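Local structure of porphyranase B (Zobellia galactanivorans, 3JUU) at residues A116-N129 and T141-T154. The protein cleaves the sulfated red-algal polysaccharide porphyran at beta-1,4 linkages between D-galactose and L-galactose-6-sulfate, as a family 16 glycoside hydrolase. Sequence-based numbering, arbitrary orientation.
Sequences ANKTFMSSTFWLIN and TTELDIQESVGQIT
With CG of Trp126 wedged between its backbone N and carbonyl carbon (chi1 51°) and CG of Glu143 anti to the backbone N, its chain extended beyond, the indole and the carboxylate meet on one face of an antiparallel strand pair in the GH16 jelly roll: Glu143 OE2 lies 3.8 Å from Trp126 CE3, the two planes 42° apart. Asp145 runs alongside the same indole and brings its OD1 within 2.6 Å of Glu143 OE2. Glu143, the assigned nucleophile, Asp145 and Glu148, the assigned proton donor, share this face, the catalytic cleft side; Arg174 forms a salt bridge with Glu143 OE1, and Tyr245 OH is hydrogen-bonded to Glu148 OE1.

The register slips by one residue at a classic beta bulge, where Phe125 O accepts from both Ile146 N (2.9 Å) and Gln147 N (3.0 Å), each in the carbonyl plane. Glu143 to Glu148 reads E-L-D-I-Q-E, the bulged ExDxxE form of the family's catalytic motif; the extra residue lets all three acids face the cleft. Leu127 and Leu144 lie side by side on the other face with Phe125, whose CE2 meets Ile146 CD1 (3.6 Å) from the bulge; Tyr204 and Val206 of strand 202-210 pack onto Ile146.

In the loop before strand 122-128, Gly151 N donates to Thr119 O, and a water joins Phe120 N to Gln152 OE1. At the other end, Arg140 O holds Asn129 ND2, while Thr142 N hydrogen-bonds to Asn129 OD1 at 3.0 Å, from 63° above the amide's carbonyl plane.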
loop_
_atom_site.group_PDB
_atom_site.type_symbol
_atom_site.label_atom_id
_atom_site.label_comp_id
_atom_site.label_asym_id
_atom_site.label_seq_id
_atom_site.Cartn_x
_atom_site.Cartn_y
_atom_site.Cartn_z
ATOM N N ALA A 116 -2.853 -1.023 11.221
ATOM C CA ALA A 116 -3.055 -2.291 10.551
ATOM C C ALA A 116 -4.175 -3.098 11.232
ATOM O O ALA A 116 -4.499 -2.871 12.450
ATOM C CB ALA A 116 -1.723 -3.146 10.534
ATOM N N ASN A 117 -4.756 -4.022 10.461
ATOM C CA ASN A 117 -5.630 -5.049 11.085
ATOM C C ASN A 117 -4.787 -6.020 11.865
ATOM O O ASN A 117 -3.630 -6.197 11.566
ATOM C CB ASN A 117 -6.589 -5.716 10.083
ATOM C CG ASN A 117 -5.886 -6.649 9.115
ATOM O OD1 ASN A 117 -5.362 -7.694 9.528
ATOM N ND2 ASN A 117 -5.921 -6.317 7.839
ATOM N N LYS A 118 -5.389 -6.680 12.852
ATOM C CA LYS A 118 -4.731 -7.664 13.717
ATOM C C LYS A 118 -4.990 -9.136 13.261
ATOM O O LYS A 118 -5.172 -10.060 14.085
ATOM C CB LYS A 118 -5.313 -7.448 15.124
ATOM C CG LYS A 118 -4.495 -8.142 16.192
ATOM C CD LYS A 118 -5.104 -7.692 17.611
ATOM C CE LYS A 118 -4.304 -8.399 18.686
ATOM N NZ LYS A 118 -4.824 -8.121 20.043
ATOM N N THR A 119 -5.010 -9.361 11.957
ATOM C CA THR A 119 -5.279 -10.694 11.380
ATOM C C THR A 119 -4.102 -11.170 10.510
ATOM O O THR A 119 -3.100 -10.451 10.306
ATOM C CB THR A 119 -6.537 -10.750 10.447
ATOM O OG1 THR A 119 -6.212 -10.252 9.132
ATOM C CG2 THR A 119 -7.701 -9.908 11.022
ATOM N N PHE A 120 -4.201 -12.396 10.050
ATOM C CA PHE A 120 -3.133 -12.920 9.162
ATOM C C PHE A 120 -3.085 -12.270 7.773
ATOM O O PHE A 120 -2.108 -12.553 7.003
ATOM C CB PHE A 120 -3.332 -14.464 9.015
ATOM C CG PHE A 120 -4.460 -14.860 8.066
ATOM C CD1 PHE A 120 -4.156 -15.383 6.788
ATOM C CD2 PHE A 120 -5.804 -14.790 8.460
ATOM C CE1 PHE A 120 -5.147 -15.749 5.877
ATOM C CE2 PHE A 120 -6.822 -15.202 7.592
ATOM C CZ PHE A 120 -6.519 -15.667 6.265
ATOM N N MET A 121 -4.102 -11.459 7.422
ATOM C CA MET A 121 -4.187 -10.749 6.128
ATOM C C MET A 121 -3.452 -9.404 6.218
ATOM O O MET A 121 -3.127 -8.957 7.271
ATOM C CB MET A 121 -5.674 -10.553 5.710
ATOM C CG MET A 121 -6.256 -11.943 5.441
ATOM S SD MET A 121 -8.019 -11.938 4.970
ATOM C CE MET A 121 -8.073 -10.976 3.394
ATOM N N SER A 122 -3.060 -8.891 5.062
ATOM C CA SER A 122 -2.166 -7.748 5.004
ATOM C C SER A 122 -2.835 -6.408 5.319
ATOM O O SER A 122 -4.114 -6.273 5.357
ATOM C CB SER A 122 -1.572 -7.713 3.573
ATOM O OG SER A 122 -2.542 -7.172 2.657
ATOM N N SER A 123 -1.989 -5.405 5.568
ATOM C CA SER A 123 -2.409 -3.996 5.550
ATOM C C SER A 123 -1.329 -3.216 4.795
ATOM O O SER A 123 -0.181 -3.313 5.204
ATOM C CB SER A 123 -2.435 -3.468 6.975
ATOM O OG SER A 123 -3.437 -4.133 7.729
ATOM N N THR A 124 -1.669 -2.587 3.654
ATOM C CA THR A 124 -0.626 -2.136 2.747
ATOM C C THR A 124 -0.909 -0.756 2.206
ATOM O O THR A 124 -2.101 -0.282 2.160
ATOM C CB THR A 124 -0.462 -3.110 1.549
ATOM O OG1 THR A 124 -1.629 -3.053 0.701
ATOM C CG2 THR A 124 -0.246 -4.606 2.027
ATOM N N PHE A 125 0.155 -0.126 1.732
ATOM C CA PHE A 125 0.024 1.187 1.096
ATOM C C PHE A 125 1.189 1.243 0.085
ATOM O O PHE A 125 2.359 1.027 0.516
ATOM C CB PHE A 125 0.267 2.254 2.167
ATOM C CG PHE A 125 0.189 3.676 1.644
ATOM C CD1 PHE A 125 -0.898 4.104 0.834
ATOM C CD2 PHE A 125 1.216 4.615 1.935
ATOM C CE1 PHE A 125 -0.954 5.441 0.367
ATOM C CE2 PHE A 125 1.154 5.962 1.483
ATOM C CZ PHE A 125 0.115 6.377 0.674
ATOM N N TRP A 126 0.881 1.438 -1.203
ATOM C CA TRP A 126 1.896 1.231 -2.268
ATOM C C TRP A 126 1.511 1.914 -3.566
ATOM O O TRP A 126 0.360 2.439 -3.678
ATOM C CB TRP A 126 2.279 -0.255 -2.452
ATOM C CG TRP A 126 1.102 -1.258 -2.633
ATOM C CD1 TRP A 126 0.206 -1.615 -1.652
ATOM C CD2 TRP A 126 0.716 -1.957 -3.823
ATOM N NE1 TRP A 126 -0.683 -2.558 -2.176
ATOM C CE2 TRP A 126 -0.387 -2.786 -3.488
ATOM C CE3 TRP A 126 1.261 -2.038 -5.133
ATOM C CZ2 TRP A 126 -1.073 -3.604 -4.429
ATOM C CZ3 TRP A 126 0.634 -2.890 -6.083
ATOM C CH2 TRP A 126 -0.537 -3.696 -5.714
ATOM N N LEU A 127 2.448 1.889 -4.526
ATOM C CA LEU A 127 2.255 2.525 -5.842
ATOM C C LEU A 127 2.628 1.484 -6.844
ATOM O O LEU A 127 3.594 0.725 -6.617
ATOM C CB LEU A 127 3.292 3.713 -5.998
ATOM C CG LEU A 127 2.853 4.959 -5.182
ATOM C CD1 LEU A 127 4.028 5.899 -4.758
ATOM C CD2 LEU A 127 1.846 5.738 -6.039
ATOM N N ILE A 128 1.945 1.441 -7.985
ATOM C CA ILE A 128 2.402 0.563 -9.067
ATOM C C ILE A 128 2.052 1.274 -10.374
ATOM O O ILE A 128 1.096 2.023 -10.433
ATOM C CB ILE A 128 1.794 -0.911 -8.893
ATOM C CG1 ILE A 128 2.423 -1.908 -9.867
ATOM C CG2 ILE A 128 0.226 -0.862 -9.075
ATOM C CD1 ILE A 128 2.100 -3.327 -9.629
ATOM N N ASN A 129 2.792 0.991 -11.443
ATOM C CA ASN A 129 2.403 1.482 -12.743
ATOM C C ASN A 129 1.377 0.494 -13.332
ATOM O O ASN A 129 1.041 -0.541 -12.705
ATOM C CB ASN A 129 3.649 1.665 -13.641
ATOM C CG ASN A 129 4.202 0.349 -14.174
ATOM O OD1 ASN A 129 4.170 -0.715 -13.495
ATOM N ND2 ASN A 129 4.687 0.383 -15.452
ATOM N N THR A 141 6.986 -3.473 -15.306
ATOM C CA THR A 141 6.353 -3.131 -14.037
ATOM C C THR A 141 7.343 -2.448 -13.127
ATOM O O THR A 141 8.489 -2.916 -12.997
ATOM C CB THR A 141 5.881 -4.415 -13.358
ATOM O OG1 THR A 141 4.889 -4.987 -14.225
ATOM C CG2 THR A 141 5.213 -4.089 -11.984
ATOM N N THR A 142 6.872 -1.427 -12.431
ATOM C CA THR A 142 7.632 -0.785 -11.392
ATOM C C THR A 142 6.610 -0.736 -10.241
ATOM O O THR A 142 5.499 -0.298 -10.391
ATOM C CB THR A 142 8.074 0.688 -11.753
ATOM O OG1 THR A 142 6.920 1.504 -12.060
ATOM C CG2 THR A 142 9.009 0.726 -12.909
ATOM N N GLU A 143 7.007 -1.265 -9.084
ATOM C CA GLU A 143 6.133 -1.260 -7.896
ATOM C C GLU A 143 6.932 -0.673 -6.766
ATOM O O GLU A 143 8.055 -1.105 -6.519
ATOM C CB GLU A 143 5.738 -2.731 -7.567
ATOM C CG GLU A 143 4.872 -2.820 -6.263
ATOM C CD GLU A 143 4.540 -4.295 -5.945
ATOM O OE1 GLU A 143 4.755 -5.205 -6.797
ATOM O OE2 GLU A 143 4.091 -4.539 -4.800
ATOM N N LEU A 144 6.322 0.291 -6.063
ATOM C CA LEU A 144 6.958 0.987 -4.924
ATOM C C LEU A 144 6.052 0.726 -3.674
ATOM O O LEU A 144 4.996 1.299 -3.506
ATOM C CB LEU A 144 7.066 2.513 -5.275
ATOM C CG LEU A 144 8.070 3.366 -4.444
ATOM C CD1 LEU A 144 7.991 4.824 -4.868
ATOM C CD2 LEU A 144 7.835 3.213 -2.915
ATOM N N ASP A 145 6.495 -0.191 -2.818
ATOM C CA ASP A 145 5.761 -0.541 -1.572
ATOM C C ASP A 145 6.191 0.333 -0.403
ATOM O O ASP A 145 7.367 0.334 0.003
ATOM C CB ASP A 145 6.028 -2.027 -1.267
ATOM C CG ASP A 145 5.624 -2.903 -2.443
ATOM O OD1 ASP A 145 4.419 -2.862 -2.826
ATOM O OD2 ASP A 145 6.505 -3.557 -3.029
ATOM N N ILE A 146 5.233 1.069 0.151
ATOM C CA ILE A 146 5.577 2.031 1.151
ATOM C C ILE A 146 5.481 1.334 2.493
ATOM O O ILE A 146 6.411 1.392 3.340
ATOM C CB ILE A 146 4.674 3.292 1.047
ATOM C CG1 ILE A 146 4.782 3.854 -0.322
ATOM C CG2 ILE A 146 4.996 4.322 2.211
ATOM C CD1 ILE A 146 3.680 4.721 -0.688
ATOM N N GLN A 147 4.349 0.616 2.726
ATOM C CA GLN A 147 4.285 -0.226 3.898
ATOM C C GLN A 147 3.517 -1.509 3.546
ATOM O O GLN A 147 2.453 -1.461 2.897
ATOM C CB GLN A 147 3.593 0.508 5.086
ATOM C CG GLN A 147 3.125 -0.330 6.265
ATOM C CD GLN A 147 4.259 -1.028 7.035
ATOM O OE1 GLN A 147 5.276 -1.392 6.431
ATOM N NE2 GLN A 147 4.099 -1.218 8.369
ATOM N N GLU A 148 4.049 -2.645 3.962
ATOM C CA GLU A 148 3.276 -3.903 3.924
ATOM C C GLU A 148 3.410 -4.501 5.310
ATOM O O GLU A 148 4.487 -4.508 5.898
ATOM C CB GLU A 148 3.814 -4.902 2.892
ATOM C CG GLU A 148 3.623 -4.423 1.463
ATOM C CD GLU A 148 4.189 -5.380 0.473
ATOM O OE1 GLU A 148 3.482 -6.409 0.240
ATOM O OE2 GLU A 148 5.314 -5.090 -0.043
ATOM N N SER A 149 2.285 -4.931 5.860
ATOM C CA SER A 149 2.271 -5.449 7.238
ATOM C C SER A 149 1.312 -6.624 7.263
ATOM O O SER A 149 0.476 -6.751 6.354
ATOM C CB SER A 149 1.766 -4.308 8.213
ATOM O OG SER A 149 1.896 -4.837 9.556
ATOM N N VAL A 150 1.462 -7.491 8.267
ATOM C CA VAL A 150 0.327 -8.349 8.698
ATOM C C VAL A 150 0.148 -8.153 10.209
ATOM O O VAL A 150 1.083 -7.661 10.912
ATOM C CB VAL A 150 0.585 -9.881 8.385
ATOM C CG1 VAL A 150 0.729 -10.115 6.881
ATOM C CG2 VAL A 150 1.812 -10.494 9.189
ATOM N N GLY A 151 -0.995 -8.600 10.733
ATOM C CA GLY A 151 -1.265 -8.428 12.157
ATOM C C GLY A 151 -0.997 -9.717 12.938
ATOM O O GLY A 151 -0.882 -9.647 14.163
ATOM N N GLN A 152 -0.972 -10.893 12.283
ATOM C CA GLN A 152 -0.843 -12.167 12.988
ATOM C C GLN A 152 0.064 -13.034 12.151
ATOM O O GLN A 152 -0.247 -13.308 10.999
ATOM C CB GLN A 152 -2.252 -12.868 13.132
ATOM C CG GLN A 152 -2.085 -14.230 13.826
ATOM C CD GLN A 152 -3.447 -14.948 14.034
ATOM O OE1 GLN A 152 -4.483 -14.297 14.047
ATOM N NE2 GLN A 152 -3.429 -16.268 14.168
ATOM N N ILE A 153 1.208 -13.433 12.695
ATOM C CA ILE A 153 2.194 -14.139 11.879
ATOM C C ILE A 153 1.886 -15.662 12.040
ATOM O O ILE A 153 1.768 -16.180 13.181
ATOM C CB ILE A 153 3.621 -13.809 12.400
ATOM C CG1 ILE A 153 4.023 -12.331 11.995
ATOM C CG2 ILE A 153 4.608 -14.797 11.790
ATOM C CD1 ILE A 153 4.960 -11.844 13.004
ATOM N N THR A 154 1.655 -16.345 10.927
ATOM C CA THR A 154 1.201 -17.733 10.917
ATOM C C THR A 154 2.226 -18.687 10.273
ATOM O O THR A 154 1.982 -19.851 10.131
ATOM C CB THR A 154 -0.181 -17.891 10.177
ATOM O OG1 THR A 154 -0.077 -17.420 8.813
ATOM C CG2 THR A 154 -1.251 -17.111 10.896
HETATM O O HOH W 1 -5.941 -13.901 11.678
HETATM O O HOH W 2 2.687 -2.873 -14.434
#